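Local coordinates for tyrosine--tRNA ligase, mitochondrial (Emericella nidulans, PDB 5IHX), which probably charges mitochondrial tRNA(Tyr) with L-tyrosine at the expense of ATP, as an aminoacyl-tRNA synthetase of the first class, at residues Trp22-Phe25 with Ala26-Ile29; Ser36-Glu39 with His40-Arg44; His48-Val51 with Gly52-Leu56; Asp55-His58 with Arg59-Glu63; Ser270-Leu273 with Asp274-Ile277. All coordinates share one frame; numbering follows the deposited sequence.

Interaction 1: residues Trp22-Phe25 with Ala26-Ile29; sequences WAQF and AQEI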
loop_
_atom_site.group_PDB
_atom_site.type_symbol
_atom_site.label_atom_id
_atom_site.label_comp_id
_atom_site.label_asym_id
_atom_site.label_seq_id
_atom_site.Cartn_x
_atom_site.Cartn_y
_atom_site.Cartn_z
ATOM N N TRP A 22 -32.939 13.433 21.773
ATOM C CA TRP A 22 -31.861 14.277 21.274
ATOM C C TRP A 22 -32.419 15.526 20.600
ATOM O O TRP A 22 -31.807 16.595 20.648
ATOM C CB TRP A 22 -30.980 13.499 20.295
ATOM C CG TRP A 22 -29.587 14.043 20.187
ATOM C CD1 TRP A 22 -29.084 14.823 19.188
ATOM C CD2 TRP A 22 -28.518 13.847 21.120
ATOM N NE1 TRP A 22 -27.767 15.125 19.441
ATOM C CE2 TRP A 22 -27.396 14.537 20.621
ATOM C CE3 TRP A 22 -28.401 13.154 22.330
ATOM C CZ2 TRP A 22 -26.173 14.554 21.288
ATOM C CZ3 TRP A 22 -27.187 13.174 22.992
ATOM C CH2 TRP A 22 -26.089 13.869 22.470
ATOM N N ALA A 23 -33.586 15.385 19.976
ATOM C CA ALA A 23 -34.251 16.512 19.331
ATOM C C ALA A 23 -34.712 17.507 20.386
ATOM O O ALA A 23 -34.608 18.720 20.198
ATOM C CB ALA A 23 -35.425 16.037 18.492
ATOM N N GLN A 24 -35.235 16.986 21.491
ATOM C CA GLN A 24 -35.649 17.823 22.607
ATOM C C GLN A 24 -34.446 18.590 23.152
ATOM O O GLN A 24 -34.524 19.799 23.367
ATOM C CB GLN A 24 -36.300 16.976 23.705
ATOM C CG GLN A 24 -36.690 17.751 24.960
ATOM C CD GLN A 24 -37.663 18.882 24.681
ATOM O OE1 GLN A 24 -38.339 18.898 23.652
ATOM N NE2 GLN A 24 -37.739 19.837 25.602
ATOM N N PHE A 25 -33.344 17.880 23.387
ATOM C CA PHE A 25 -32.109 18.517 23.839
ATOM C C PHE A 25 -31.673 19.625 22.880
ATOM O O PHE A 25 -31.227 20.687 23.312
ATOM C CB PHE A 25 -30.973 17.495 23.982
ATOM C CG PHE A 25 -31.176 16.484 25.086
ATOM C CD1 PHE A 25 -32.124 16.680 26.078
ATOM C CD2 PHE A 25 -30.383 15.349 25.145
ATOM C CE1 PHE A 25 -32.293 15.751 27.092
ATOM C CE2 PHE A 25 -30.546 14.418 26.156
ATOM C CZ PHE A 25 -31.499 14.621 27.132
ATOM N N ALA A 26 -31.802 19.370 21.582
ATOM C CA ALA A 26 -31.366 20.323 20.566
ATOM C C ALA A 26 -32.094 21.655 20.710
ATOM O O ALA A 26 -31.471 22.716 20.653
ATOM C CB ALA A 26 -31.584 19.752 19.171
ATOM N N GLN A 27 -33.409 21.600 20.890
ATOM C CA GLN A 27 -34.193 22.813 21.081
ATOM C C GLN A 27 -33.757 23.528 22.357
ATOM O O GLN A 27 -33.590 24.744 22.367
ATOM C CB GLN A 27 -35.689 22.497 21.141
ATOM C CG GLN A 27 -36.561 23.737 21.307
ATOM C CD GLN A 27 -38.042 23.416 21.375
ATOM O OE1 GLN A 27 -38.438 22.250 21.414
ATOM N NE2 GLN A 27 -38.870 24.454 21.387
ATOM N N GLU A 28 -33.570 22.763 23.427
ATOM C CA GLU A 28 -33.163 23.333 24.704
ATOM C C GLU A 28 -31.779 23.969 24.610
ATOM O O GLU A 28 -31.494 24.945 25.303
ATOM C CB GLU A 28 -33.189 22.265 25.798
ATOM C CG GLU A 28 -34.588 21.748 26.110
ATOM C CD GLU A 28 -34.596 20.654 27.159
ATOM O OE1 GLU A 28 -33.537 20.399 27.768
ATOM O OE2 GLU A 28 -35.667 20.048 27.375
ATOM N N ILE A 29 -30.922 23.424 23.752
ATOM C CA ILE A 29 -29.590 23.990 23.569
ATOM C C ILE A 29 -29.668 25.338 22.863
ATOM O O ILE A 29 -29.010 26.299 23.266
ATOM C CB ILE A 29 -28.673 23.038 22.770
ATOM C CG1 ILE A 29 -28.247 21.858 23.642
ATOM C CG2 ILE A 29 -27.427 23.767 22.262
ATOM C CD1 ILE A 29 -27.701 20.677 22.859
#
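Trp22-Phe25 and Ala26-Ile29 are consecutive turns of the helix 16-30, joined by four i to i+4 backbone hydrogen bonds. Ala26 N donates to Trp22 O, Gln27 N to Ala23 O, Glu28 N to Gln24 O and Ile29 N to Phe25 O; the last is 2.8 Å long. On the outer side Gln24 and Glu28, one turn apart, add a side-chain bond: Gln24 NE2 donates to Glu28 OE2 at 2.7 Å, with an N-H...O angle of 154°. Gln24 leaves the backbone with CG opposite its N and then bends at chi2 (59°), which swings the amide down the helix to the acid. The amide and carboxylate planes stand 81° apart, and the donor reaches OE2 on its anti side, slightly out of the carboxylate plane. Glu28 CG also rests on Gln24 O at 3.4 Å. The other carboxylate oxygen, Glu28 OE1, has a salt bridge with Arg34, while Gln27 turns its amide to Glu31. On the inner side Ala26 CB sits 3.4 Å from Ala23 O, and Ile29 folds CG1 back to within 3.2 Å of Phe25 O. Ala26 and Ile29 pack on helix 54-63, and the indole of Trp22 lies at its C-terminal end, on Arg65 and Leu98, with a weak NE1 hydrogen bond to Phe61 O. The helix is thus amphipathic, and with one oxygen held by an amide and the other by a guanidinium, the Glu28 carboxylate is probably kept ionised and restricted in rotation.

Interaction 2: residues Ser36-Glu39 with His40-Arg44; sequences SFVE and HLEER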
loop_
_atom_site.group_PDB
_atom_site.type_symbol
_atom_site.label_atom_id
_atom_site.label_comp_id
_atom_site.label_asym_id
_atom_site.label_seq_id
_atom_site.Cartn_x
_atom_site.Cartn_y
_atom_site.Cartn_z
ATOM N N SER A 36 -24.513 22.031 24.541
ATOM C CA SER A 36 -24.205 20.998 23.566
ATOM C C SER A 36 -22.952 20.270 24.030
ATOM O O SER A 36 -22.288 20.707 24.970
ATOM C CB SER A 36 -23.994 21.593 22.174
ATOM O OG SER A 36 -22.773 22.312 22.111
ATOM N N PHE A 37 -22.632 19.158 23.380
ATOM C CA PHE A 37 -21.446 18.396 23.736
ATOM C C PHE A 37 -20.188 19.238 23.549
ATOM O O PHE A 37 -19.246 19.139 24.333
ATOM C CB PHE A 37 -21.366 17.113 22.908
ATOM C CG PHE A 37 -20.259 16.192 23.327
ATOM C CD1 PHE A 37 -20.256 15.625 24.591
ATOM C CD2 PHE A 37 -19.230 15.881 22.455
ATOM C CE1 PHE A 37 -19.238 14.776 24.982
ATOM C CE2 PHE A 37 -18.213 15.030 22.840
ATOM C CZ PHE A 37 -18.219 14.476 24.105
ATOM N N VAL A 38 -20.182 20.076 22.516
ATOM C CA VAL A 38 -19.041 20.943 22.240
ATOM C C VAL A 38 -18.890 22.012 23.318
ATOM O O VAL A 38 -17.804 22.205 23.864
ATOM C CB VAL A 38 -19.166 21.625 20.859
ATOM C CG1 VAL A 38 -18.049 22.648 20.649
ATOM C CG2 VAL A 38 -19.147 20.585 19.755
ATOM N N GLU A 39 -19.980 22.721 23.599
ATOM C CA GLU A 39 -19.981 23.754 24.629
ATOM C C GLU A 39 -19.527 23.163 25.957
ATOM O O GLU A 39 -18.804 23.798 26.722
ATOM C CB GLU A 39 -21.373 24.374 24.764
ATOM C CG GLU A 39 -21.800 25.181 23.542
ATOM C CD GLU A 39 -23.258 25.600 23.585
ATOM O OE1 GLU A 39 -24.084 24.850 24.151
ATOM O OE2 GLU A 39 -23.582 26.676 23.039
ATOM N N HIS A 40 -19.956 21.935 26.219
ATOM C CA HIS A 40 -19.552 21.230 27.422
ATOM C C HIS A 40 -18.046 20.979 27.451
ATOM O O HIS A 40 -17.390 21.257 28.451
ATOM C CB HIS A 40 -20.292 19.900 27.540
ATOM C CG HIS A 40 -19.766 19.027 28.630
ATOM N ND1 HIS A 40 -19.944 19.316 29.965
ATOM C CD2 HIS A 40 -19.035 17.887 28.586
ATOM C CE1 HIS A 40 -19.363 18.383 30.698
ATOM N NE2 HIS A 40 -18.805 17.506 29.883
ATOM N N LEU A 41 -17.500 20.466 26.352
ATOM C CA LEU A 41 -16.070 20.167 26.280
ATOM C C LEU A 41 -15.231 21.431 26.395
ATOM O O LEU A 41 -14.158 21.421 27.000
ATOM C CB LEU A 41 -15.727 19.439 24.977
ATOM C CG LEU A 41 -16.179 17.983 24.833
ATOM C CD1 LEU A 41 -15.745 17.435 23.482
ATOM C CD2 LEU A 41 -15.635 17.110 25.956
ATOM N N GLU A 42 -15.715 22.515 25.802
ATOM C CA GLU A 42 -15.025 23.795 25.888
ATOM C C GLU A 42 -14.938 24.249 27.340
ATOM O O GLU A 42 -13.920 24.780 27.781
ATOM C CB GLU A 42 -15.746 24.843 25.038
ATOM C CG GLU A 42 -15.483 24.691 23.546
ATOM C CD GLU A 42 -16.457 25.478 22.689
ATOM O OE1 GLU A 42 -16.091 25.839 21.551
ATOM O OE2 GLU A 42 -17.594 25.721 23.145
ATOM N N GLU A 43 -16.018 24.033 28.083
ATOM C CA GLU A 43 -16.044 24.358 29.502
ATOM C C GLU A 43 -15.046 23.505 30.285
ATOM O O GLU A 43 -14.469 23.967 31.270
ATOM C CB GLU A 43 -17.457 24.185 30.062
ATOM C CG GLU A 43 -17.640 24.753 31.460
ATOM C CD GLU A 43 -19.084 24.711 31.928
ATOM O OE1 GLU A 43 -19.835 23.825 31.471
ATOM O OE2 GLU A 43 -19.468 25.568 32.752
ATOM N N ARG A 44 -14.850 22.258 29.857
ATOM C CA ARG A 44 -13.884 21.381 30.512
ATOM C C ARG A 44 -12.458 21.711 30.058
ATOM O O ARG A 44 -11.485 21.245 30.651
ATOM C CB ARG A 44 -14.179 19.906 30.231
ATOM C CG ARG A 44 -15.598 19.469 30.578
ATOM C CD ARG A 44 -16.001 19.677 32.032
ATOM N NE ARG A 44 -15.127 19.065 33.026
ATOM C CZ ARG A 44 -15.465 18.917 34.305
ATOM N NH1 ARG A 44 -16.657 19.326 34.726
ATOM N NH2 ARG A 44 -14.627 18.357 35.164
#
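Ser36 O accepts from His40 N, the first of four i to i+4 backbone bonds in this stretch; Leu41 N to Phe37 O, Glu42 N to Val38 O and Glu43 N to Glu39 O follow, all between 2.9 and 3.1 Å. Two further polar bonds close the start of the helix. Ser36 OG accepts from Glu39 N at 3.2 Å in an almost straight bond (174°), and Glu39 OE1 answers by accepting from Ser36 N at 2.9 Å, met on its anti side and somewhat out of the carboxylate plane. This reciprocal pair is a capping box with Ser36 as N-cap, and it starts helix 37-44, which packs on helices 54-63 and 84-95. The apolar contact is a CH-pi one: Leu41 CG lies over one face of the Phe37 ring, 4.2 Å from its centroid and 15° off the normal, while Leu41 CD1 comes to 3.5 Å from Phe37 CE2 near the rim. Phe37 CG points opposite its own N (chi1 -173°), which lays the ring along the next turn where Leu41 can cover it; Phe61 and Trp96 meet the same ring from outside. His40 is buried against Trp92 and Trp96, with Arg44 CG above one face of its imidazole. The aliphatic and acidic side chains meet where Val38 CG1 touches Glu42 CD at 3.8 Å, and Glu42 OE2 leans back to 3.4 Å from Glu39 CA. The other oxygen, Glu42 OE1, forms a salt bridge with Arg54.

Interaction 3: residues His48-Val51 with Gly52-Leu56; sequences HDVV and GDRDL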
loop_
_atom_site.group_PDB
_atom_site.type_symbol
_atom_site.label_atom_id
_atom_site.label_comp_id
_atom_site.label_asym_id
_atom_site.label_seq_id
_atom_site.Cartn_x
_atom_site.Cartn_y
_atom_site.Cartn_z
ATOM N N HIS A 48 -8.661 21.754 21.921
ATOM C CA HIS A 48 -7.559 22.631 21.546
ATOM C C HIS A 48 -7.852 23.268 20.189
ATOM O O HIS A 48 -8.087 24.474 20.097
ATOM C CB HIS A 48 -6.240 21.861 21.504
ATOM C CG HIS A 48 -5.067 22.701 21.107
ATOM N ND1 HIS A 48 -4.725 23.857 21.771
ATOM C CD2 HIS A 48 -4.160 22.553 20.112
ATOM C CE1 HIS A 48 -3.653 24.388 21.203
ATOM N NE2 HIS A 48 -3.292 23.616 20.196
ATOM N N ASP A 49 -7.826 22.447 19.142
ATOM C CA ASP A 49 -8.177 22.885 17.793
ATOM C C ASP A 49 -9.305 22.042 17.220
ATOM O O ASP A 49 -9.377 20.839 17.461
ATOM C CB ASP A 49 -6.966 22.803 16.855
ATOM C CG ASP A 49 -5.935 23.881 17.128
ATOM O OD1 ASP A 49 -6.315 24.976 17.596
ATOM O OD2 ASP A 49 -4.740 23.634 16.858
ATOM N N VAL A 50 -10.181 22.687 16.455
ATOM C CA VAL A 50 -11.197 21.983 15.689
ATOM C C VAL A 50 -10.694 21.808 14.264
ATOM O O VAL A 50 -10.332 22.778 13.601
ATOM C CB VAL A 50 -12.544 22.736 15.684
ATOM C CG1 VAL A 50 -13.544 22.054 14.749
ATOM C CG2 VAL A 50 -13.101 22.837 17.093
ATOM N N VAL A 51 -10.663 20.562 13.805
ATOM C CA VAL A 51 -10.282 20.270 12.431
ATOM C C VAL A 51 -11.490 20.520 11.538
ATOM O O VAL A 51 -12.228 19.599 11.190
ATOM C CB VAL A 51 -9.785 18.824 12.274
ATOM C CG1 VAL A 51 -9.323 18.575 10.846
ATOM C CG2 VAL A 51 -8.650 18.553 13.249
ATOM N N GLY A 52 -11.680 21.786 11.185
ATOM C CA GLY A 52 -12.865 22.228 10.479
ATOM C C GLY A 52 -13.425 23.449 11.179
ATOM O O GLY A 52 -12.696 24.160 11.872
ATOM N N ASP A 53 -14.723 23.681 11.012
ATOM C CA ASP A 53 -15.375 24.847 11.596
ATOM C C ASP A 53 -15.962 24.496 12.960
ATOM O O ASP A 53 -16.771 23.575 13.074
ATOM C CB ASP A 53 -16.471 25.369 10.663
ATOM C CG ASP A 53 -17.121 26.636 11.179
ATOM O OD1 ASP A 53 -18.345 26.791 10.995
ATOM O OD2 ASP A 53 -16.407 27.479 11.761
ATOM N N ARG A 54 -15.549 25.231 13.988
ATOM C CA ARG A 54 -16.022 24.990 15.348
ATOM C C ARG A 54 -17.547 25.045 15.429
ATOM O O ARG A 54 -18.170 24.174 16.035
ATOM C CB ARG A 54 -15.393 25.997 16.324
ATOM C CG ARG A 54 -15.846 25.841 17.783
ATOM C CD ARG A 54 -17.130 26.617 18.074
ATOM N NE ARG A 54 -17.641 26.398 19.422
ATOM C CZ ARG A 54 -18.873 26.720 19.802
ATOM N NH1 ARG A 54 -19.715 27.268 18.934
ATOM N NH2 ARG A 54 -19.272 26.489 21.045
ATOM N N ASP A 55 -18.145 26.072 14.831
ATOM C CA ASP A 55 -19.596 26.234 14.886
ATOM C C ASP A 55 -20.303 25.061 14.226
ATOM O O ASP A 55 -21.379 24.656 14.665
ATOM C CB ASP A 55 -20.028 27.544 14.220
ATOM C CG ASP A 55 -19.568 28.772 14.987
ATOM O OD1 ASP A 55 -19.396 28.679 16.221
ATOM O OD2 ASP A 55 -19.385 29.833 14.354
ATOM N N LEU A 56 -19.702 24.510 13.177
ATOM C CA LEU A 56 -20.274 23.341 12.521
ATOM C C LEU A 56 -20.211 22.127 13.446
ATOM O O LEU A 56 -21.167 21.361 13.534
ATOM C CB LEU A 56 -19.553 23.043 11.206
ATOM C CG LEU A 56 -20.024 21.788 10.468
ATOM C CD1 LEU A 56 -21.528 21.829 10.221
ATOM C CD2 LEU A 56 -19.272 21.619 9.158
#
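Val50 supplies the close part of this contact, both methyls lying against the first helical residue, Arg54. CG1 comes to 3.7 Å from Gly52 O and 3.8 Å from Arg54 N; CG2 rests 4.0 Å from Arg54 CB. With CG1 opposite the backbone N (chi1 174°), CG2 is the branch presented to the arginine's aliphatic stem. Between them an inverse gamma turn centred on Val51 ends the short strand 50-51, the edge strand antiparallel to 277-280, and leads into helix 54-63. Its Gly52 N to Val50 O bond is weak: 2.9 Å long, but bent to 120°. Gly52 has positive phi (131°), a conformation in which a beta carbon would collide with Val51 O. The looser side, with Gly52, Asp53 and Asp55, faces solvent. There Asp53 is the N-cap, and its OD1 receives only a weak bond from Leu56 N at 3.4 Å. The Arg54 head group lies instead on helix 37-44; bent at chi2, the chain makes a salt bridge, Arg54 NH1 to Asp55 OD1 at 3.1 Å, in the guanidinium plane. With Glu42 as its second carboxylate partner, the guanidinium is probably held firmly ionised, and its charge ties the new helix to the preceding one.

Interaction 4: residues Asp55-His58 with Arg59-Glu63; sequences DLLH and RVFTE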
loop_
_atom_site.group_PDB
_atom_site.type_symbol
_atom_site.label_atom_id
_atom_site.label_comp_id
_atom_site.label_asym_id
_atom_site.label_seq_id
_atom_site.Cartn_x
_atom_site.Cartn_y
_atom_site.Cartn_z
ATOM N N ASP A 55 -18.145 26.072 14.831
ATOM C CA ASP A 55 -19.596 26.234 14.886
ATOM C C ASP A 55 -20.303 25.061 14.226
ATOM O O ASP A 55 -21.379 24.656 14.665
ATOM C CB ASP A 55 -20.028 27.544 14.220
ATOM C CG ASP A 55 -19.568 28.772 14.987
ATOM O OD1 ASP A 55 -19.396 28.679 16.221
ATOM O OD2 ASP A 55 -19.385 29.833 14.354
ATOM N N LEU A 56 -19.702 24.510 13.177
ATOM C CA LEU A 56 -20.274 23.341 12.521
ATOM C C LEU A 56 -20.211 22.127 13.446
ATOM O O LEU A 56 -21.167 21.361 13.534
ATOM C CB LEU A 56 -19.553 23.043 11.206
ATOM C CG LEU A 56 -20.024 21.788 10.468
ATOM C CD1 LEU A 56 -21.528 21.829 10.221
ATOM C CD2 LEU A 56 -19.272 21.619 9.158
ATOM N N LEU A 57 -19.086 21.965 14.138
ATOM C CA LEU A 57 -18.925 20.875 15.097
ATOM C C LEU A 57 -20.018 20.958 16.152
ATOM O O LEU A 57 -20.663 19.962 16.481
ATOM C CB LEU A 57 -17.546 20.930 15.757
ATOM C CG LEU A 57 -17.182 19.750 16.664
ATOM C CD1 LEU A 57 -16.979 18.477 15.860
ATOM C CD2 LEU A 57 -15.943 20.070 17.483
ATOM N N HIS A 58 -20.215 22.161 16.677
ATOM C CA HIS A 58 -21.297 22.431 17.616
ATOM C C HIS A 58 -22.659 22.057 17.034
ATOM O O HIS A 58 -23.467 21.417 17.711
ATOM C CB HIS A 58 -21.265 23.901 18.041
ATOM C CG HIS A 58 -22.493 24.353 18.763
ATOM N ND1 HIS A 58 -22.701 24.111 20.105
ATOM C CD2 HIS A 58 -23.561 25.074 18.343
ATOM C CE1 HIS A 58 -23.858 24.637 20.471
ATOM N NE2 HIS A 58 -24.396 25.228 19.418
ATOM N N ARG A 59 -22.923 22.452 15.791
ATOM C CA ARG A 59 -24.211 22.139 15.174
ATOM C C ARG A 59 -24.388 20.631 15.000
ATOM O O ARG A 59 -25.474 20.100 15.229
ATOM C CB ARG A 59 -24.375 22.818 13.812
ATOM C CG ARG A 59 -24.944 24.228 13.877
ATOM C CD ARG A 59 -25.590 24.641 12.558
ATOM N NE ARG A 59 -24.647 24.769 11.448
ATOM C CZ ARG A 59 -24.891 24.354 10.205
ATOM N NH1 ARG A 59 -26.051 23.783 9.891
ATOM N NH2 ARG A 59 -23.972 24.511 9.262
ATOM N N VAL A 60 -23.325 19.947 14.585
ATOM C CA VAL A 60 -23.387 18.502 14.374
ATOM C C VAL A 60 -23.805 17.777 15.651
ATOM O O VAL A 60 -24.709 16.941 15.630
ATOM C CB VAL A 60 -22.026 17.941 13.883
ATOM C CG1 VAL A 60 -21.992 16.412 13.975
ATOM C CG2 VAL A 60 -21.750 18.378 12.456
ATOM N N PHE A 61 -23.151 18.104 16.762
ATOM C CA PHE A 61 -23.437 17.445 18.032
ATOM C C PHE A 61 -24.786 17.865 18.602
ATOM O O PHE A 61 -25.432 17.095 19.311
ATOM C CB PHE A 61 -22.330 17.732 19.045
ATOM C CG PHE A 61 -21.147 16.816 18.920
ATOM C CD1 PHE A 61 -21.242 15.492 19.315
ATOM C CD2 PHE A 61 -19.945 17.274 18.411
ATOM C CE1 PHE A 61 -20.161 14.640 19.203
ATOM C CE2 PHE A 61 -18.856 16.426 18.299
ATOM C CZ PHE A 61 -18.964 15.108 18.696
ATOM N N THR A 62 -25.208 19.088 18.302
ATOM C CA THR A 62 -26.513 19.558 18.747
ATOM C C THR A 62 -27.619 18.769 18.053
ATOM O O THR A 62 -28.549 18.293 18.700
ATOM C CB THR A 62 -26.701 21.063 18.470
ATOM O OG1 THR A 62 -25.717 21.814 19.189
ATOM C CG2 THR A 62 -28.095 21.527 18.891
ATOM N N GLU A 63 -27.503 18.633 16.736
ATOM C CA GLU A 63 -28.560 18.031 15.926
ATOM C C GLU A 63 -28.535 16.503 15.903
ATOM O O GLU A 63 -29.581 15.872 15.751
ATOM C CB GLU A 63 -28.473 18.553 14.489
ATOM C CG GLU A 63 -28.610 20.063 14.367
ATOM C CD GLU A 63 -29.945 20.573 14.879
ATOM O OE1 GLU A 63 -30.905 19.779 14.945
ATOM O OE2 GLU A 63 -30.031 21.771 15.223
#
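His58 O takes two hydrogen bonds from a single residue one turn on: Thr62 N at 3.0 Å and Thr62 OG1 at 2.7 Å. They arrive from opposite faces of the carbonyl plane, the hydroxyl standing 39° above it. Thr62 OG1 lies beside the backbone N (chi1 -62°), which folds the hydroxyl back over this carbonyl and places the same oxygen 3.6 Å above one face of the His58 ring, toward the rim. The imidazole ND1 has its own weak partner, Ser36 OG. Three more carbonyls are satisfied by the helix itself: Asp55 O by Arg59 N, Leu56 O by Val60 N at 2.8 Å, and Leu57 O by Phe61 N. All this belongs to helix 54-63, which leads from the short strand 50-51 toward strand 68-72 of the Rossmann-type sheet that marks this class of synthetases. On its apolar side Leu57 and Phe61 lie side by side, CD1 of the leucine 3.7 Å from CE2 of the phenylalanine; Leu57 continues onto Ile277 of the sheet. Leu56 CD1 covers one face of the Arg59 guanidinium, 3.8 Å from NH2, and reaches Val60 CG2 at 4.1 Å. Near the C-terminal end Glu63 OE2 forms a salt bridge with Lys30.

Interaction 5: residues Ser270-Leu273 with Asp274-Ile277; sequences SDDL and DKPI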
loop_
_atom_site.group_PDB
_atom_site.type_symbol
_atom_site.label_atom_id
_atom_site.label_comp_id
_atom_site.label_asym_id
_atom_site.label_seq_id
_atom_site.Cartn_x
_atom_site.Cartn_y
_atom_site.Cartn_z
ATOM N N SER A 270 -23.676 15.845 0.835
ATOM C CA SER A 270 -23.973 17.202 0.389
ATOM C C SER A 270 -24.272 18.140 1.561
ATOM O O SER A 270 -23.908 19.315 1.532
ATOM C CB SER A 270 -25.153 17.186 -0.586
ATOM O OG SER A 270 -26.192 16.343 -0.118
ATOM N N ASP A 271 -24.932 17.616 2.589
ATOM C CA ASP A 271 -25.255 18.404 3.774
ATOM C C ASP A 271 -24.053 18.452 4.717
ATOM O O ASP A 271 -23.489 17.414 5.071
ATOM C CB ASP A 271 -26.476 17.821 4.490
ATOM C CG ASP A 271 -27.077 18.778 5.506
ATOM O OD1 ASP A 271 -26.347 19.645 6.031
ATOM O OD2 ASP A 271 -28.290 18.662 5.782
ATOM N N ASP A 272 -23.661 19.659 5.113
ATOM C CA ASP A 272 -22.509 19.853 5.992
ATOM C C ASP A 272 -22.644 19.098 7.313
ATOM O O ASP A 272 -21.641 18.704 7.910
ATOM C CB ASP A 272 -22.304 21.344 6.278
ATOM C CG ASP A 272 -21.535 22.053 5.178
ATOM O OD1 ASP A 272 -21.388 21.475 4.080
ATOM O OD2 ASP A 272 -21.078 23.191 5.414
ATOM N N LEU A 273 -23.878 18.898 7.764
ATOM C CA LEU A 273 -24.130 18.217 9.031
ATOM C C LEU A 273 -23.757 16.736 8.993
ATOM O O LEU A 273 -23.721 16.077 10.032
ATOM C CB LEU A 273 -25.604 18.356 9.421
ATOM C CG LEU A 273 -26.088 19.720 9.920
ATOM C CD1 LEU A 273 -27.582 19.671 10.187
ATOM C CD2 LEU A 273 -25.342 20.150 11.176
ATOM N N ASP A 274 -23.473 16.221 7.799
ATOM C CA ASP A 274 -23.152 14.807 7.620
ATOM C C ASP A 274 -21.686 14.585 7.271
ATOM O O ASP A 274 -21.224 13.445 7.213
ATOM C CB ASP A 274 -24.028 14.201 6.520
ATOM C CG ASP A 274 -25.504 14.284 6.840
ATOM O OD1 ASP A 274 -25.849 14.351 8.039
ATOM O OD2 ASP A 274 -26.317 14.281 5.892
ATOM N N LYS A 275 -20.956 15.671 7.042
ATOM C CA LYS A 275 -19.561 15.573 6.631
ATOM C C LYS A 275 -18.681 15.190 7.819
ATOM O O LYS A 275 -18.952 15.601 8.949
ATOM C CB LYS A 275 -19.089 16.896 6.024
ATOM C CG LYS A 275 -19.782 17.250 4.712
ATOM C CD LYS A 275 -19.421 18.652 4.244
ATOM C CE LYS A 275 -20.106 19.004 2.929
ATOM N NZ LYS A 275 -19.727 18.103 1.809
ATOM N N PRO A 276 -17.628 14.392 7.572
ATOM C CA PRO A 276 -16.696 14.069 8.656
ATOM C C PRO A 276 -16.034 15.321 9.211
ATOM O O PRO A 276 -15.825 16.286 8.480
ATOM C CB PRO A 276 -15.667 13.152 7.984
ATOM C CG PRO A 276 -15.758 13.481 6.535
ATOM C CD PRO A 276 -17.196 13.810 6.290
ATOM N N ILE A 277 -15.715 15.304 10.499
ATOM C CA ILE A 277 -15.125 16.460 11.148
ATOM C C ILE A 277 -14.404 15.956 12.392
ATOM O O ILE A 277 -14.671 14.852 12.852
ATOM C CB ILE A 277 -16.200 17.514 11.500
ATOM C CG1 ILE A 277 -15.558 18.819 11.976
ATOM C CG2 ILE A 277 -17.202 16.950 12.515
ATOM C CD1 ILE A 277 -16.536 19.976 12.050
HETATM O O HOH W 1 -25.978 15.033 3.279
HETATM O O HOH W 2 -19.226 18.195 9.594
#
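Lys275 lies back along Asp272, its CB 3.7 Å from Asp272 O, the acceptor of the residue's own backbone N, and its CG passes near Asp271 O. CD approaches Asp272 OD1 at 3.4 Å, and CE comes closer still, to 3.0 Å from the same oxygen. The chain is extended up to CE and then bends at chi4 (-61°), which turns NZ aside: it stays 4.4 Å from Asp272 OD1, beyond a salt bridge, and donates instead to Leu269 O. The carboxylate therefore meets the lysine's methylenes directly and its charge only at longer range. Two backbone bonds fold the turn, Asp274 N to Asp271 O and Lys275 N to Asp272 O; the second donor lies well out of the plane of Asp272 O, which also receives a water. Asp271 OD1 accepts from Leu273 N at 3.1 Å in a nearly straight bond, met from above the carboxylate plane. Water completes the framework: one molecule accepts from Asp271 N and donates to Asp274 OD2, another donates to both Asp272 O and Lys275 O. Asp274 OD1 has a salt bridge with Lys64, which would offset the neighbouring acidic charges. On the side facing helix 54-63, Leu273 lies against Arg59 and Asp272 against Leu56. An Asx turn at Asp271 opening into a short 3-10 turn thus ends the surface loop after helix 243-259 and leads through Pro276 into strand 277-280 of the sheet.

All five contacts are local and follow in series from the N terminus; none nests within another, though interactions 3 and 4 share Asp55 and Leu56 where one passes into the next. Interaction 1, on helix 16-30, meets interaction 2 through Ile29 and Ser36, and interaction 4 through Trp22 and Ala26. Helix 37-44 of interaction 2 is tied to interaction 3 by the Glu42-Arg54 salt bridge and packs on helix 54-63 through Val38 and His58. The reversal in interaction 3 turns edge strand 50-51 into that helix. Interaction 5, far along the chain, returns to 54-63: Ile277 packs on Leu57 and Leu273 on Arg59, joining helix 54-63, on which the other two helices pack, to strand 277-280.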